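Local atomic coordinates of isomaltodextranase (Arthrobacter globiformis, PDB entry 5AWO), a protein that hydrolyses alpha-1,6-glucosidic linkages in polysaccharides such as dextran, probably releasing successive isomaltose units from the non-reducing ends of the chains. Residues A[160-164]-A[202-206]; A[223-227]-A[251-257]; A[265-269]-A[289-295]; A[303-307]-A[373-378]. Residue numbers count along the deposited sequence, not the author numbering.

Contact 1 of 4, residues A[160-164]-A[202-206]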
loop_
_atom_site.group_PDB
_atom_site.type_symbol
_atom_site.label_atom_id
_atom_site.label_comp_id
_atom_site.label_asym_id
_atom_site.label_seq_id
_atom_site.Cartn_x
_atom_site.Cartn_y
_atom_site.Cartn_z
ATOM N N PHE A 160 5.738 -16.134 21.800
ATOM C CA PHE A 160 5.133 -16.176 20.478
ATOM C C PHE A 160 4.729 -17.612 20.166
ATOM O O PHE A 160 5.537 -18.537 20.299
ATOM C CB PHE A 160 6.164 -15.671 19.461
ATOM C CG PHE A 160 5.801 -15.964 18.032
ATOM C CD1 PHE A 160 4.691 -15.372 17.459
ATOM C CD2 PHE A 160 6.557 -16.822 17.291
ATOM C CE1 PHE A 160 4.351 -15.647 16.136
ATOM C CE2 PHE A 160 6.231 -17.107 15.981
ATOM C CZ PHE A 160 5.119 -16.520 15.409
ATOM N N ALA A 161 3.478 -17.786 19.736
ATOM C CA ALA A 161 2.948 -19.105 19.341
ATOM C C ALA A 161 2.932 -20.121 20.480
ATOM O O ALA A 161 2.956 -21.317 20.227
ATOM C CB ALA A 161 3.696 -19.656 18.127
ATOM N N ARG A 162 2.893 -19.631 21.712
ATOM C CA ARG A 162 2.923 -20.481 22.910
ATOM C C ARG A 162 1.981 -21.672 22.804
ATOM O O ARG A 162 2.341 -22.798 23.152
ATOM C CB ARG A 162 2.529 -19.620 24.098
ATOM C CG ARG A 162 2.376 -20.315 25.442
ATOM C CD ARG A 162 1.809 -19.336 26.451
ATOM N NE ARG A 162 0.409 -19.007 26.185
ATOM C CZ ARG A 162 -0.315 -18.113 26.847
ATOM N NH1 ARG A 162 0.210 -17.410 27.836
ATOM N NH2 ARG A 162 -1.583 -17.917 26.506
ATOM N N ASP A 163 0.772 -21.429 22.320
ATOM C CA ASP A 163 -0.253 -22.462 22.413
ATOM C C ASP A 163 -0.154 -23.522 21.337
ATOM O O ASP A 163 -0.846 -24.538 21.424
ATOM C CB ASP A 163 -1.636 -21.833 22.459
ATOM C CG ASP A 163 -1.796 -20.893 23.616
ATOM O OD1 ASP A 163 -1.385 -21.239 24.750
ATOM O OD2 ASP A 163 -2.320 -19.792 23.430
ATOM N N ILE A 164 0.708 -23.318 20.341
ATOM C CA ILE A 164 0.979 -24.331 19.332
ATOM C C ILE A 164 2.431 -24.789 19.397
ATOM O O ILE A 164 3.008 -25.277 18.420
ATOM C CB ILE A 164 0.557 -23.853 17.920
ATOM C CG1 ILE A 164 1.212 -22.523 17.539
ATOM C CG2 ILE A 164 -0.956 -23.728 17.853
ATOM C CD1 ILE A 164 1.101 -22.233 16.055
ATOM N N PHE A 202 2.954 -11.335 11.921
ATOM C CA PHE A 202 2.333 -11.880 13.135
ATOM C C PHE A 202 1.790 -10.801 14.066
ATOM O O PHE A 202 1.607 -11.013 15.269
ATOM C CB PHE A 202 3.291 -12.857 13.838
ATOM C CG PHE A 202 3.490 -14.131 13.049
ATOM C CD1 PHE A 202 2.528 -15.124 13.078
ATOM C CD2 PHE A 202 4.587 -14.306 12.251
ATOM C CE1 PHE A 202 2.671 -16.276 12.342
ATOM C CE2 PHE A 202 4.746 -15.461 11.496
ATOM C CZ PHE A 202 3.778 -16.449 11.541
ATOM N N LEU A 203 1.401 -9.694 13.450
ATOM C CA LEU A 203 0.829 -8.585 14.204
ATOM C C LEU A 203 -0.425 -8.980 14.982
ATOM O O LEU A 203 -0.580 -8.646 16.159
ATOM C CB LEU A 203 0.530 -7.431 13.248
ATOM C CG LEU A 203 1.771 -6.715 12.747
ATOM C CD1 LEU A 203 1.412 -5.822 11.570
ATOM C CD2 LEU A 203 2.426 -5.920 13.869
ATOM N N SER A 204 -1.322 -9.689 14.320
ATOM C CA SER A 204 -2.591 -10.085 14.906
ATOM C C SER A 204 -2.378 -11.051 16.055
ATOM O O SER A 204 -3.101 -11.023 17.059
ATOM C CB SER A 204 -3.501 -10.691 13.832
ATOM O OG SER A 204 -2.882 -11.764 13.111
ATOM N N TRP A 205 -1.358 -11.895 15.935
ATOM C CA TRP A 205 -1.037 -12.819 17.030
ATOM C C TRP A 205 -0.548 -12.080 18.282
ATOM O O TRP A 205 -0.972 -12.423 19.393
ATOM C CB TRP A 205 -0.031 -13.864 16.590
ATOM C CG TRP A 205 -0.523 -14.842 15.558
ATOM C CD1 TRP A 205 -1.552 -14.681 14.679
ATOM C CD2 TRP A 205 0.013 -16.157 15.315
ATOM N NE1 TRP A 205 -1.682 -15.812 13.904
ATOM C CE2 TRP A 205 -0.737 -16.728 14.265
ATOM C CE3 TRP A 205 1.045 -16.908 15.886
ATOM C CZ2 TRP A 205 -0.483 -18.014 13.774
ATOM C CZ3 TRP A 205 1.296 -18.192 15.403
ATOM C CH2 TRP A 205 0.533 -18.732 14.356
ATOM N N TYR A 206 0.291 -11.068 18.111
ATOM C CA TYR A 206 0.589 -10.140 19.237
ATOM C C TYR A 206 -0.688 -9.493 19.800
ATOM O O TYR A 206 -0.928 -9.509 21.009
ATOM C CB TYR A 206 1.575 -9.051 18.798
ATOM C CG TYR A 206 1.748 -7.996 19.862
ATOM C CD1 TYR A 206 2.610 -8.214 20.933
ATOM C CD2 TYR A 206 1.045 -6.807 19.819
ATOM C CE1 TYR A 206 2.743 -7.269 21.929
ATOM C CE2 TYR A 206 1.174 -5.864 20.818
ATOM C CZ TYR A 206 2.028 -6.109 21.873
ATOM O OH TYR A 206 2.120 -5.119 22.850
#
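A wholly apolar junction built round three aromatic rings, with not one polar bond between the two segments, is what stands out here: Phe160 drives its ring edge into the face of Phe202, the ring centroids 4.9 Å apart and the planes at 73°, a T-shaped pair. The same corner of the Phe160 ring serves a second neighbour, because Phe160 CE1 lies 3.5 Å from Phe202 CG and also 3.5 Å from Trp205 CE3; the Phe160 and Trp205 rings meet obliquely, at 31°. The indole then reaches along the loop, where Ala161 CB sits at its edge, 3.9 Å from Trp205 CZ3, and Ile164 CD1 comes within 3.9 Å of Trp205 CH2. Phe202 is the N-cap residue of helix 203-208, and Trp205 lies in its first turn. Trp205 NE1 is hydrogen-bonded to Asp211, so the indole is held at its polar end too, while Trp129 and Trp171, from short strands between barrel strands 120-124 and 197-200, meet the Phe160 ring. Phe202 directly follows Asp201, the probable nucleophile of this family 27 glycosidase. Between these two segments, then, rings and small aliphatic groups do the joining, just beyond the strand that leads to the nucleophile.

Contact 2 of 4, residues A[223-227]-A[251-257]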
loop_
_atom_site.group_PDB
_atom_site.type_symbol
_atom_site.label_atom_id
_atom_site.label_comp_id
_atom_site.label_asym_id
_atom_site.label_seq_id
_atom_site.Cartn_x
_atom_site.Cartn_y
_atom_site.Cartn_z
ATOM N N ARG A 223 -5.480 -3.812 22.698
ATOM C CA ARG A 223 -5.569 -2.786 21.680
ATOM C C ARG A 223 -4.660 -1.593 21.955
ATOM O O ARG A 223 -3.987 -1.084 21.060
ATOM C CB ARG A 223 -7.028 -2.323 21.579
ATOM C CG ARG A 223 -7.286 -1.303 20.503
ATOM C CD ARG A 223 -7.023 -1.895 19.146
ATOM N NE ARG A 223 -7.342 -0.923 18.106
ATOM C CZ ARG A 223 -7.056 -1.073 16.818
ATOM N NH1 ARG A 223 -6.434 -2.167 16.406
ATOM N NH2 ARG A 223 -7.408 -0.131 15.952
ATOM N N ALA A 224 -4.630 -1.124 23.199
ATOM C CA ALA A 224 -3.837 0.051 23.503
ATOM C C ALA A 224 -2.351 -0.252 23.312
ATOM O O ALA A 224 -1.604 0.560 22.773
ATOM C CB ALA A 224 -4.122 0.538 24.932
ATOM N N ASN A 225 -1.934 -1.444 23.719
ATOM C CA ASN A 225 -0.540 -1.842 23.578
ATOM C C ASN A 225 -0.133 -1.985 22.111
ATOM O O ASN A 225 0.957 -1.596 21.727
ATOM C CB ASN A 225 -0.274 -3.137 24.327
ATOM C CG ASN A 225 -0.211 -2.938 25.826
ATOM O OD1 ASN A 225 -0.024 -1.817 26.302
ATOM N ND2 ASN A 225 -0.371 -4.010 26.559
ATOM N N TYR A 226 -1.028 -2.525 21.301
ATOM C CA TYR A 226 -0.805 -2.622 19.855
ATOM C C TYR A 226 -0.650 -1.255 19.216
ATOM O O TYR A 226 0.287 -1.014 18.440
ATOM C CB TYR A 226 -1.998 -3.351 19.240
ATOM C CG TYR A 226 -1.935 -3.579 17.741
ATOM C CD1 TYR A 226 -0.980 -4.412 17.190
ATOM C CD2 TYR A 226 -2.852 -2.995 16.899
ATOM C CE1 TYR A 226 -0.936 -4.640 15.832
ATOM C CE2 TYR A 226 -2.833 -3.233 15.534
ATOM C CZ TYR A 226 -1.881 -4.057 15.006
ATOM O OH TYR A 226 -1.843 -4.320 13.641
ATOM N N GLU A 227 -1.557 -0.339 19.542
ATOM C CA GLU A 227 -1.437 1.033 19.055
ATOM C C GLU A 227 -0.150 1.720 19.492
ATOM O O GLU A 227 0.499 2.425 18.729
ATOM C CB GLU A 227 -2.660 1.839 19.477
ATOM C CG GLU A 227 -3.881 1.351 18.711
ATOM C CD GLU A 227 -5.164 2.039 19.086
ATOM O OE1 GLU A 227 -5.282 2.529 20.227
ATOM O OE2 GLU A 227 -6.053 2.068 18.211
ATOM N N PHE A 251 -8.457 -3.898 12.581
ATOM C CA PHE A 251 -9.672 -3.500 13.266
ATOM C C PHE A 251 -9.989 -2.004 13.032
ATOM O O PHE A 251 -9.124 -1.193 12.683
ATOM C CB PHE A 251 -9.532 -3.776 14.780
ATOM C CG PHE A 251 -9.456 -5.231 15.155
ATOM C CD1 PHE A 251 -10.308 -6.184 14.600
ATOM C CD2 PHE A 251 -8.548 -5.650 16.126
ATOM C CE1 PHE A 251 -10.241 -7.518 14.991
ATOM C CE2 PHE A 251 -8.479 -6.981 16.516
ATOM C CZ PHE A 251 -9.326 -7.917 15.947
ATOM N N GLN A 252 -11.253 -1.651 13.216
ATOM C CA GLN A 252 -11.714 -0.279 13.040
ATOM C C GLN A 252 -11.283 0.276 11.674
ATOM O O GLN A 252 -10.717 1.359 11.566
ATOM C CB GLN A 252 -11.187 0.618 14.163
ATOM C CG GLN A 252 -11.531 0.164 15.569
ATOM C CD GLN A 252 -11.077 1.187 16.597
ATOM O OE1 GLN A 252 -9.884 1.462 16.727
ATOM N NE2 GLN A 252 -12.030 1.778 17.314
ATOM N N ASP A 253 -11.570 -0.511 10.635
ATOM C CA ASP A 253 -11.293 -0.128 9.252
ATOM C C ASP A 253 -9.817 0.222 9.077
ATOM O O ASP A 253 -9.458 1.171 8.403
ATOM C CB ASP A 253 -12.206 1.027 8.850
ATOM C CG ASP A 253 -12.343 1.196 7.334
ATOM O OD1 ASP A 253 -12.011 0.270 6.561
ATOM O OD2 ASP A 253 -12.820 2.273 6.920
ATOM N N GLY A 254 -8.965 -0.592 9.677
ATOM C CA GLY A 254 -7.535 -0.425 9.548
ATOM C C GLY A 254 -6.909 0.803 10.204
ATOM O O GLY A 254 -5.824 1.225 9.799
ATOM N N SER A 255 -7.546 1.351 11.242
ATOM C CA SER A 255 -7.109 2.647 11.748
ATOM C C SER A 255 -5.666 2.680 12.290
ATOM O O SER A 255 -4.927 3.611 12.001
ATOM C CB SER A 255 -8.085 3.147 12.821
ATOM O OG SER A 255 -8.094 2.300 13.932
ATOM N N ALA A 256 -5.292 1.677 13.070
ATOM C CA ALA A 256 -3.964 1.652 13.686
ATOM C C ALA A 256 -2.875 1.452 12.641
ATOM O O ALA A 256 -1.785 2.072 12.694
ATOM C CB ALA A 256 -3.900 0.588 14.762
ATOM N N GLU A 257 -3.160 0.579 11.678
ATOM C CA GLU A 257 -2.209 0.296 10.607
ATOM C C GLU A 257 -2.023 1.472 9.662
ATOM O O GLU A 257 -0.909 1.820 9.265
ATOM C CB GLU A 257 -2.676 -0.978 9.875
ATOM C CG GLU A 257 -2.670 -2.236 10.765
ATOM C CD GLU A 257 -3.931 -2.481 11.577
ATOM O OE1 GLU A 257 -4.875 -1.667 11.501
ATOM O OE2 GLU A 257 -3.967 -3.500 12.309
HETATM O O HOH W 1 -5.948 -4.194 14.182
HETATM O O HOH W 2 -6.542 -1.000 13.481
HETATM O O HOH W 3 -8.804 1.532 19.302
HETATM O O HOH W 4 -6.426 3.378 15.672
#
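The shortest direct polar link is Tyr226 OH donating to Glu257 OE2 at 2.6 Å, an oxygen that also accepts from Met250 N; separately, Arg223 NH2 gives a hydrogen bond to Gln252 OE1 at 3.0 Å. Arg223 is the busiest residue here. Its NE forms a salt bridge with Glu227 OE2 at 3.3 Å, one turn on in the same helix, and its NH1 has another carboxylate partner in Glu207. Water fills the gaps between the helices. Water 1 links Phe251 N (3.0 Å) to Glu257 OE2 (2.8 Å). Water 2 takes a proton from Arg223 NH2 at 2.8 Å and from Ala256 N at 3.0 Å, and reaches Phe251 O and Glu257 OE1, both at 2.7 Å; water 3 joins Arg223 NE (3.1 Å) to Gln252 OE1 (2.8 Å), and water 4 joins Glu227 OE2 (2.9 Å) to Ser255 OG (2.6 Å). Farther out comes the packing: the arginine is a knob in a hole made by Phe251, Gln252, Ser255 and Ala256, with Phe251 CB over one guanidinium face. Ala256 CB touches Tyr226 CE2 and Glu227 CG, each at 4.0 Å. The two helical segments, at 39° with axes 10.9 Å apart, follow strands 197-200 and 242-245 of the (beta/alpha)8 barrel. Apart from Tyr226 against Ala256, the join is mostly a hydrated network of charged and polar groups, much of it gathered round Arg223.

Contact 3 of 4, residues A[265-269]-A[289-295]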
loop_
_atom_site.group_PDB
_atom_site.type_symbol
_atom_site.label_atom_id
_atom_site.label_comp_id
_atom_site.label_asym_id
_atom_site.label_seq_id
_atom_site.Cartn_x
_atom_site.Cartn_y
_atom_site.Cartn_z
ATOM N N ARG A 265 -0.766 -6.098 4.307
ATOM C CA ARG A 265 -1.248 -7.298 3.583
ATOM C C ARG A 265 -2.760 -7.333 3.519
ATOM O O ARG A 265 -3.425 -7.149 4.538
ATOM C CB ARG A 265 -0.717 -8.569 4.237
ATOM C CG ARG A 265 0.653 -8.991 3.742
ATOM C CD ARG A 265 0.590 -9.818 2.438
ATOM N NE ARG A 265 -0.169 -11.035 2.723
ATOM C CZ ARG A 265 0.279 -12.043 3.474
ATOM N NH1 ARG A 265 1.542 -12.088 3.863
ATOM N NH2 ARG A 265 -0.559 -12.999 3.865
ATOM N N ILE A 266 -3.277 -7.668 2.333
ATOM C CA ILE A 266 -4.714 -7.728 2.107
ATOM C C ILE A 266 -5.236 -9.112 1.738
ATOM O O ILE A 266 -6.416 -9.248 1.392
ATOM C CB ILE A 266 -5.147 -6.643 1.104
ATOM C CG1 ILE A 266 -4.399 -6.704 -0.245
ATOM C CG2 ILE A 266 -4.990 -5.269 1.746
ATOM C CD1 ILE A 266 -4.454 -8.010 -0.993
ATOM N N ASN A 267 -4.405 -10.134 1.885
ATOM C CA ASN A 267 -4.730 -11.499 1.487
ATOM C C ASN A 267 -4.101 -12.509 2.406
ATOM O O ASN A 267 -3.149 -12.181 3.113
ATOM C CB ASN A 267 -4.318 -11.793 0.042
ATOM C CG ASN A 267 -2.814 -11.620 -0.220
ATOM O OD1 ASN A 267 -2.131 -10.791 0.409
ATOM N ND2 ASN A 267 -2.321 -12.319 -1.232
ATOM N N ALA A 268 -4.612 -13.736 2.367
ATOM C CA ALA A 268 -3.923 -14.869 2.960
ATOM C C ALA A 268 -2.569 -15.090 2.281
ATOM O O ALA A 268 -2.367 -14.669 1.132
ATOM C CB ALA A 268 -4.791 -16.112 2.800
ATOM N N ASP A 269 -1.645 -15.759 2.965
ATOM C CA ASP A 269 -0.313 -15.975 2.426
ATOM C C ASP A 269 -0.364 -16.607 1.029
ATOM O O ASP A 269 -1.202 -17.452 0.746
ATOM C CB ASP A 269 0.490 -16.939 3.304
ATOM C CG ASP A 269 0.852 -16.384 4.681
ATOM O OD1 ASP A 269 0.439 -15.278 5.080
ATOM O OD2 ASP A 269 1.569 -17.106 5.421
ATOM N N TRP A 289 -8.008 -11.341 10.797
ATOM C CA TRP A 289 -6.956 -11.561 9.825
ATOM C C TRP A 289 -7.144 -12.899 9.114
ATOM O O TRP A 289 -7.368 -13.915 9.774
ATOM C CB TRP A 289 -5.584 -11.615 10.512
ATOM C CG TRP A 289 -4.576 -12.276 9.636
ATOM C CD1 TRP A 289 -4.128 -13.558 9.725
ATOM C CD2 TRP A 289 -4.004 -11.724 8.448
ATOM N NE1 TRP A 289 -3.294 -13.847 8.670
ATOM C CE2 TRP A 289 -3.213 -12.735 7.868
ATOM C CE3 TRP A 289 -4.094 -10.486 7.813
ATOM C CZ2 TRP A 289 -2.483 -12.530 6.700
ATOM C CZ3 TRP A 289 -3.350 -10.272 6.635
ATOM C CH2 TRP A 289 -2.563 -11.310 6.107
ATOM N N PRO A 290 -7.019 -12.931 7.777
ATOM C CA PRO A 290 -7.090 -11.845 6.832
ATOM C C PRO A 290 -8.562 -11.605 6.480
ATOM O O PRO A 290 -9.319 -12.574 6.301
ATOM C CB PRO A 290 -6.320 -12.385 5.627
ATOM C CG PRO A 290 -6.653 -13.842 5.641
ATOM C CD PRO A 290 -6.815 -14.226 7.107
ATOM N N ASN A 291 -8.972 -10.351 6.356
ATOM C CA ASN A 291 -10.410 -10.114 6.183
ATOM C C ASN A 291 -10.886 -10.836 4.917
ATOM O O ASN A 291 -11.947 -11.465 4.912
ATOM C CB ASN A 291 -10.734 -8.632 6.136
ATOM C CG ASN A 291 -10.309 -7.929 7.384
ATOM O OD1 ASN A 291 -10.958 -8.086 8.452
ATOM N ND2 ASN A 291 -9.222 -7.210 7.302
ATOM N N TRP A 292 -10.121 -10.657 3.848
ATOM C CA TRP A 292 -10.350 -11.401 2.605
ATOM C C TRP A 292 -9.192 -12.353 2.334
ATOM O O TRP A 292 -8.022 -12.042 2.628
ATOM C CB TRP A 292 -10.525 -10.440 1.427
ATOM C CG TRP A 292 -11.802 -9.662 1.448
ATOM C CD1 TRP A 292 -13.022 -10.085 0.998
ATOM C CD2 TRP A 292 -11.997 -8.327 1.927
ATOM N NE1 TRP A 292 -13.959 -9.099 1.161
ATOM C CE2 TRP A 292 -13.364 -8.016 1.745
ATOM C CE3 TRP A 292 -11.164 -7.368 2.511
ATOM C CZ2 TRP A 292 -13.893 -6.778 2.108
ATOM C CZ3 TRP A 292 -11.703 -6.146 2.889
ATOM C CH2 TRP A 292 -13.045 -5.861 2.700
ATOM N N ALA A 293 -9.485 -13.530 1.766
ATOM C CA ALA A 293 -8.459 -14.540 1.557
ATOM C C ALA A 293 -7.636 -14.326 0.298
ATOM O O ALA A 293 -6.426 -14.448 0.326
ATOM C CB ALA A 293 -9.061 -15.939 1.537
ATOM N N ASN A 294 -8.302 -14.032 -0.819
ATOM C CA ASN A 294 -7.600 -13.875 -2.093
ATOM C C ASN A 294 -7.410 -12.397 -2.396
ATOM O O ASN A 294 -8.200 -11.543 -1.936
ATOM C CB ASN A 294 -8.320 -14.619 -3.240
ATOM C CG ASN A 294 -9.683 -14.053 -3.558
ATOM O OD1 ASN A 294 -10.736 -14.628 -3.171
ATOM N ND2 ASN A 294 -9.713 -12.944 -4.209
ATOM N N PRO A 295 -6.339 -12.052 -3.133
ATOM C CA PRO A 295 -6.035 -10.630 -3.360
ATOM C C PRO A 295 -6.976 -9.920 -4.321
ATOM O O PRO A 295 -7.128 -8.702 -4.213
ATOM C CB PRO A 295 -4.584 -10.650 -3.841
ATOM C CG PRO A 295 -4.412 -12.041 -4.434
ATOM C CD PRO A 295 -5.208 -12.923 -3.511
HETATM O O HOH W 5 -8.017 -8.640 3.692
#
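Ala268 is the small bump at the middle of this fit. Its CB lies 4.1 Å from Pro290 CG and 4.5 Å from Ala293 CB, in a shallow hollow of 289-295, where the backbones come close enough for Ala268 N to donate to Ala293 O at 2.8 Å. Just before it, Asn267 presses into the curve of 292-295: its CA makes a CA-H...O contact with Trp292 O at 3.5 Å, its CB is 3.4 Å from Ala293 O, and its ND2 lies 3.7 Å from Pro295 CD. A cis peptide bond precedes Pro290, so the chain turns sharply there. Both segments belong to the excursion that follows strand 263-265 of the (beta/alpha)8 barrel, on either side of helix 274-279 in sequence; Asn294 is the N-cap of helix 295-302. The indole of Trp289 is the large projection that reaches toward 265-269, and its tip, CH2, comes within 3.2 Å of Asn267 O and 3.4 Å of Arg265 NH2. Arg265 folds back on its own segment, its NH2 bonding Asn267 O at 2.8 Å and forming a salt bridge with Asp269 OD1, also at 2.8 Å; its NH1 pairs with Asp316. Ile266 points its CB away, but its CD1 swings round to Pro295 CB at 3.9 Å. A remaining gap holds water 5, which bridges Ile266 O and Trp292 N, each at 2.9 Å.

Contact 4 of 4, residues A[303-307]-A[373-378]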
loop_
_atom_site.group_PDB
_atom_site.type_symbol
_atom_site.label_atom_id
_atom_site.label_comp_id
_atom_site.label_asym_id
_atom_site.label_seq_id
_atom_site.Cartn_x
_atom_site.Cartn_y
_atom_site.Cartn_z
ATOM N N SER A 303 -9.491 -1.070 -0.970
ATOM C CA SER A 303 -9.128 -0.000 -1.878
ATOM C C SER A 303 -9.481 1.403 -1.395
ATOM O O SER A 303 -8.818 2.350 -1.785
ATOM C CB SER A 303 -9.711 -0.231 -3.275
ATOM O OG SER A 303 -11.122 -0.249 -3.289
ATOM N N HIS A 304 -10.524 1.513 -0.582
ATOM C CA HIS A 304 -10.900 2.820 0.001
ATOM C C HIS A 304 -9.787 3.393 0.890
ATOM O O HIS A 304 -9.782 4.610 1.182
ATOM C CB HIS A 304 -12.224 2.737 0.759
ATOM C CG HIS A 304 -12.208 1.781 1.903
ATOM N ND1 HIS A 304 -12.173 0.412 1.725
ATOM C CD2 HIS A 304 -12.191 1.985 3.241
ATOM C CE1 HIS A 304 -12.132 -0.180 2.901
ATOM N NE2 HIS A 304 -12.117 0.756 3.838
ATOM N N ARG A 305 -8.849 2.547 1.331
ATOM C CA ARG A 305 -7.696 2.963 2.130
ATOM C C ARG A 305 -6.403 3.161 1.345
ATOM O O ARG A 305 -5.339 3.388 1.960
ATOM C CB ARG A 305 -7.456 1.942 3.247
ATOM C CG ARG A 305 -8.563 1.883 4.297
ATOM C CD ARG A 305 -8.791 3.256 4.918
ATOM N NE ARG A 305 -9.284 3.208 6.273
ATOM C CZ ARG A 305 -9.524 4.287 7.013
ATOM N NH1 ARG A 305 -9.384 5.495 6.473
ATOM N NH2 ARG A 305 -9.932 4.117 8.271
ATOM N N ASN A 306 -6.467 3.067 0.015
ATOM C CA ASN A 306 -5.240 3.161 -0.775
ATOM C C ASN A 306 -4.957 4.591 -1.247
ATOM O O ASN A 306 -5.725 5.509 -0.952
ATOM C CB ASN A 306 -5.221 2.145 -1.912
ATOM C CG ASN A 306 -6.048 2.544 -3.116
ATOM O OD1 ASN A 306 -6.456 3.693 -3.291
ATOM N ND2 ASN A 306 -6.249 1.581 -4.019
ATOM N N GLY A 307 -3.830 4.781 -1.914
ATOM C CA GLY A 307 -3.492 6.052 -2.560
ATOM C C GLY A 307 -2.473 6.905 -1.832
ATOM O O GLY A 307 -2.006 6.572 -0.751
ATOM N N VAL A 373 -1.763 3.755 -8.697
ATOM C CA VAL A 373 -2.534 3.099 -7.632
ATOM C C VAL A 373 -3.987 3.075 -8.100
ATOM O O VAL A 373 -4.683 4.101 -8.042
ATOM C CB VAL A 373 -2.415 3.846 -6.271
ATOM C CG1 VAL A 373 -3.228 3.145 -5.192
ATOM C CG2 VAL A 373 -0.965 3.991 -5.865
ATOM N N GLY A 374 -4.437 1.929 -8.615
ATOM C CA GLY A 374 -5.796 1.797 -9.130
ATOM C C GLY A 374 -6.801 1.569 -8.034
ATOM O O GLY A 374 -6.440 1.178 -6.902
ATOM N N LYS A 375 -8.051 1.864 -8.374
ATOM C CA LYS A 375 -9.205 1.420 -7.629
ATOM C C LYS A 375 -10.025 0.496 -8.511
ATOM O O LYS A 375 -10.043 0.648 -9.723
ATOM C CB LYS A 375 -10.071 2.604 -7.145
ATOM C CG LYS A 375 -9.592 3.181 -5.810
ATOM C CD LYS A 375 -10.382 4.421 -5.364
ATOM C CE LYS A 375 -10.174 4.790 -3.897
ATOM N NZ LYS A 375 -8.788 5.187 -3.601
ATOM N N PRO A 376 -10.728 -0.462 -7.888
ATOM C CA PRO A 376 -11.748 -1.205 -8.625
ATOM C C PRO A 376 -12.838 -0.231 -9.031
ATOM O O PRO A 376 -12.984 0.821 -8.372
ATOM C CB PRO A 376 -12.287 -2.190 -7.581
ATOM C CG PRO A 376 -12.145 -1.418 -6.293
ATOM C CD PRO A 376 -10.868 -0.638 -6.439
ATOM N N LEU A 377 -13.610 -0.535 -10.062
ATOM C CA LEU A 377 -14.737 0.342 -10.361
ATOM C C LEU A 377 -15.744 0.293 -9.206
ATOM O O LEU A 377 -16.270 -0.749 -8.881
ATOM C CB LEU A 377 -15.417 -0.083 -11.655
ATOM C CG LEU A 377 -16.496 0.848 -12.195
ATOM C CD1 LEU A 377 -15.922 2.212 -12.555
ATOM C CD2 LEU A 377 -17.165 0.194 -13.392
ATOM N N TYR A 378 -16.009 1.439 -8.587
ATOM C CA TYR A 378 -17.016 1.501 -7.530
ATOM C C TYR A 378 -18.415 1.480 -8.134
ATOM O O TYR A 378 -18.649 2.164 -9.144
ATOM C CB TYR A 378 -16.813 2.731 -6.627
ATOM C CG TYR A 378 -15.809 2.473 -5.517
ATOM C CD1 TYR A 378 -14.509 2.067 -5.801
ATOM C CD2 TYR A 378 -16.177 2.570 -4.183
ATOM C CE1 TYR A 378 -13.586 1.829 -4.794
ATOM C CE2 TYR A 378 -15.257 2.312 -3.166
ATOM C CZ TYR A 378 -13.965 1.922 -3.489
ATOM O OH TYR A 378 -13.070 1.664 -2.462
HETATM O O HOH W 6 -8.412 5.900 -0.798
#
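Val373 comes first, its CG1 resting 3.6 Å from Asn306 CG and 3.7 Å from Gly307 N. Gly307 has backbone angles that would jam a CB against the preceding carbonyl. Gly374 contributes its backbone, Gly374 O accepting from Asn306 ND2 at 2.9 Å. Lys375 then stretches its side chain across to the turn: Lys375 NZ donates to Asn306 OD1 at 2.8 Å and, weakly, to Ser303 O at 3.4 Å, so the Asn306 amide grips 373-378 with both of its polar atoms. Water 6 extends the same ammonium group, 2.9 Å from Lys375 NZ and 2.7 Å from both His304 O and Asn306 O; the lysine also bonds Ala481 O and makes a cation-pi contact with Trp483. Pro376 brings its CD to 3.2 Å from Ser303 OG. Past Leu377, Tyr378 OH donates to Ser303 OG at 2.9 Å; that serine is itself tied to Thr300, and the tyrosine ring packs edge-to-face with Trp483. Strand 375-378 belongs to the antiparallel sheet of the beta-sandwich domain that follows the barrel, so this is a seam between barrel and beta domain, as in family 27 glycosidases, met here also by the carbohydrate-binding module through Ala481 and Trp483.

How the contacts relate
From the N terminus the contacts follow one another in series, none nested and none crossing. Contact 1 joins segments 38 residues apart, returning the chain after strand 197-200 to an earlier barrel loop. Contact 2 spans one barrel unit, from helix 223-237 past strand 242-245 to helix 251-260, and touches contact 1 where Tyr206 and Leu203 pack on Asn225 and Tyr226. Contact 3 closes the excursion through helix 274-279, meeting contact 1 at Ser204 and Trp289. Contact 4 makes the longest closure, between segments 66 residues apart, and carries the barrel into the beta domain; His304 and Arg305 reach back to Asp253 in contact 2, probably by hydrogen bonds.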